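PDB 6UXD: CT021 from Chlamydia trachomatis serovar L2, which is of unknown function but has a region assigned to the LolA/LolB clan, named for lipoprotein carriers. Local coordinates for residues Ser153-Val158 and Ile173-Asn178. Residues are numbered along the deposited sequence; the frame is centred on the assembly and turned at random.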
loop_
_atom_site.group_PDB
_atom_site.type_symbol
_atom_site.label_atom_id
_atom_site.label_comp_id
_atom_site.label_asym_id
_atom_site.label_seq_id
_atom_site.Cartn_x
_atom_site.Cartn_y
_atom_site.Cartn_z
ATOM N N SER A 153 -7.260 -2.782 -15.144
ATOM C CA SER A 153 -6.758 -4.013 -15.732
ATOM C C SER A 153 -6.155 -4.873 -14.629
ATOM O O SER A 153 -5.730 -4.372 -13.584
ATOM C CB SER A 153 -5.768 -3.705 -16.828
ATOM O OG SER A 153 -6.476 -3.105 -17.887
ATOM N N ALA A 154 -6.184 -6.187 -14.850
ATOM C CA ALA A 154 -5.799 -7.129 -13.819
ATOM C C ALA A 154 -4.388 -7.636 -14.099
ATOM O O ALA A 154 -3.956 -7.706 -15.245
ATOM C CB ALA A 154 -6.766 -8.304 -13.753
ATOM N N TRP A 155 -3.695 -8.000 -13.030
ATOM C CA TRP A 155 -2.312 -8.433 -13.086
ATOM C C TRP A 155 -2.175 -9.637 -12.170
ATOM O O TRP A 155 -2.580 -9.580 -11.006
ATOM C CB TRP A 155 -1.377 -7.295 -12.659
ATOM C CG TRP A 155 -1.491 -6.100 -13.559
ATOM C CD1 TRP A 155 -2.480 -5.160 -13.542
ATOM C CD2 TRP A 155 -0.624 -5.748 -14.637
ATOM N NE1 TRP A 155 -2.270 -4.241 -14.534
ATOM C CE2 TRP A 155 -1.128 -4.569 -15.209
ATOM C CE3 TRP A 155 0.537 -6.317 -15.175
ATOM C CZ2 TRP A 155 -0.523 -3.953 -16.294
ATOM C CZ3 TRP A 155 1.152 -5.688 -16.238
ATOM C CH2 TRP A 155 0.621 -4.523 -16.790
ATOM N N ILE A 156 -1.619 -10.725 -12.688
ATOM C CA ILE A 156 -1.465 -11.933 -11.889
ATOM C C ILE A 156 -0.090 -11.935 -11.238
ATOM O O ILE A 156 0.908 -11.510 -11.833
ATOM C CB ILE A 156 -1.707 -13.194 -12.741
ATOM C CG1 ILE A 156 -1.650 -14.450 -11.873
ATOM C CG2 ILE A 156 -0.722 -13.285 -13.895
ATOM C CD1 ILE A 156 -2.862 -14.631 -10.966
ATOM N N SER A 157 -0.053 -12.393 -9.990
ATOM C CA SER A 157 1.171 -12.594 -9.245
ATOM C C SER A 157 1.075 -13.906 -8.468
ATOM O O SER A 157 0.050 -14.611 -8.476
ATOM C CB SER A 157 1.427 -11.399 -8.314
ATOM O OG SER A 157 2.774 -11.360 -7.873
ATOM N N VAL A 158 2.160 -14.238 -7.783
ATOM C CA VAL A 158 2.185 -15.414 -6.925
ATOM C C VAL A 158 3.122 -15.132 -5.769
ATOM O O VAL A 158 4.187 -14.531 -5.943
ATOM C CB VAL A 158 2.602 -16.684 -7.698
ATOM C CG1 VAL A 158 3.971 -16.515 -8.285
ATOM C CG2 VAL A 158 2.541 -17.897 -6.769
ATOM N N ILE A 173 -4.146 -8.626 -8.823
ATOM C CA ILE A 173 -4.028 -7.226 -8.421
ATOM C C ILE A 173 -4.576 -6.370 -9.552
ATOM O O ILE A 173 -4.228 -6.583 -10.721
ATOM C CB ILE A 173 -2.568 -6.828 -8.111
ATOM C CG1 ILE A 173 -1.911 -7.898 -7.242
ATOM C CG2 ILE A 173 -2.524 -5.481 -7.397
ATOM C CD1 ILE A 173 -0.594 -7.492 -6.599
ATOM N N TYR A 174 -5.397 -5.380 -9.203
ATOM C CA TYR A 174 -6.012 -4.518 -10.197
ATOM C C TYR A 174 -5.434 -3.112 -10.064
ATOM O O TYR A 174 -5.322 -2.585 -8.959
ATOM C CB TYR A 174 -7.546 -4.506 -10.052
ATOM C CG TYR A 174 -8.195 -5.866 -10.224
ATOM C CD1 TYR A 174 -8.181 -6.806 -9.201
ATOM C CD2 TYR A 174 -8.810 -6.215 -11.415
ATOM C CE1 TYR A 174 -8.775 -8.067 -9.368
ATOM C CE2 TYR A 174 -9.417 -7.458 -11.582
ATOM C CZ TYR A 174 -9.383 -8.377 -10.569
ATOM O OH TYR A 174 -9.976 -9.595 -10.807
ATOM N N PHE A 175 -5.068 -2.524 -11.196
ATOM C CA PHE A 175 -4.569 -1.164 -11.252
ATOM C C PHE A 175 -5.403 -0.373 -12.244
ATOM O O PHE A 175 -5.871 -0.906 -13.257
ATOM C CB PHE A 175 -3.085 -1.084 -11.678
ATOM C CG PHE A 175 -2.140 -1.652 -10.674
ATOM C CD1 PHE A 175 -1.682 -0.881 -9.622
ATOM C CD2 PHE A 175 -1.684 -2.961 -10.791
ATOM C CE1 PHE A 175 -0.777 -1.408 -8.690
ATOM C CE2 PHE A 175 -0.793 -3.489 -9.867
ATOM C CZ PHE A 175 -0.344 -2.708 -8.812
ATOM N N SER A 176 -5.550 0.911 -11.936
ATOM C CA SER A 176 -6.214 1.848 -12.821
ATOM C C SER A 176 -5.524 1.871 -14.169
ATOM O O SER A 176 -4.298 1.763 -14.266
ATOM C CB SER A 176 -6.199 3.259 -12.209
ATOM O OG SER A 176 -6.491 4.234 -13.204
ATOM N N ASN A 177 -6.322 2.027 -15.226
ATOM C CA ASN A 177 -5.728 2.181 -16.544
ATOM C C ASN A 177 -4.979 3.495 -16.671
ATOM O O ASN A 177 -4.244 3.686 -17.648
ATOM C CB ASN A 177 -6.812 2.084 -17.623
ATOM C CG ASN A 177 -7.430 0.680 -17.712
ATOM O OD1 ASN A 177 -6.753 -0.309 -17.457
ATOM N ND2 ASN A 177 -8.707 0.600 -18.103
ATOM N N ASN A 178 -5.180 4.404 -15.727
ATOM C CA ASN A 178 -4.502 5.689 -15.704
ATOM C C ASN A 178 -3.233 5.515 -14.880
ATOM O O ASN A 178 -3.300 5.361 -13.661
ATOM C CB ASN A 178 -5.423 6.764 -15.118
ATOM C CG ASN A 178 -4.757 8.118 -15.098
ATOM O OD1 ASN A 178 -3.606 8.237 -15.496
ATOM N ND2 ASN A 178 -5.478 9.136 -14.656
HETATM O O HOH W 1 -3.768 -1.601 -15.167
#
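Strands 153-158 and 173-176 run antiparallel, the axes of these short segments at 144° and 4.7 Å apart at closest approach, and two hydrogen-bonded pairs, Ser-153 with Phe-175 and Trp-155 with Ile-173, flank the non-hydrogen-bonded pair Ala-154 with Tyr-174. Each outer pair exchanges two backbone bonds; the least straight is Trp-155 N to Ile-173 O, bent to 132° at the hydrogen though only 2.8 Å long. From the middle pair, Tyr-174 CA gives a CA-H...O contact to Ser-153 O, and Ala-154 CA one to Ile-173 O.

On the face bearing Ser-153, Trp-155, Ile-173 and Phe-175, the two large rings meet diagonally across the strands. Both have CG anti to the carbonyl carbon, and they cross as an offset edge-to-face pair: the CD2 edge of Phe-175 is directed at the five-membered ring of Trp-155, with CD2 3.6 Å from Trp-155 CD1 and the planes at 76°. The indole NE1 gives its hydrogen, in the ring plane, to a water that in turn donates to Phe-175 O. That carbonyl is thus gripped twice, by the water and by Ser-153 N. Beyond it, Ser-153 OG donates to a lone pair of Asn-177 OD1 at 2.8 Å, tying the strand to the turn, where Ser-176 OG accepts from Asn-178 N in an ST turn.

On the other face Ala-154 CB rests 3.5 Å from Tyr-174 CE2, while the tyrosine OH is hydrogen-bonded to His-125 N. Strand 118-122 pairs antiparallel with the outer side of 152-158, while 170-176 pairs on with 186-189 and that with 196-204, so this β-hairpin opens an antiparallel meander.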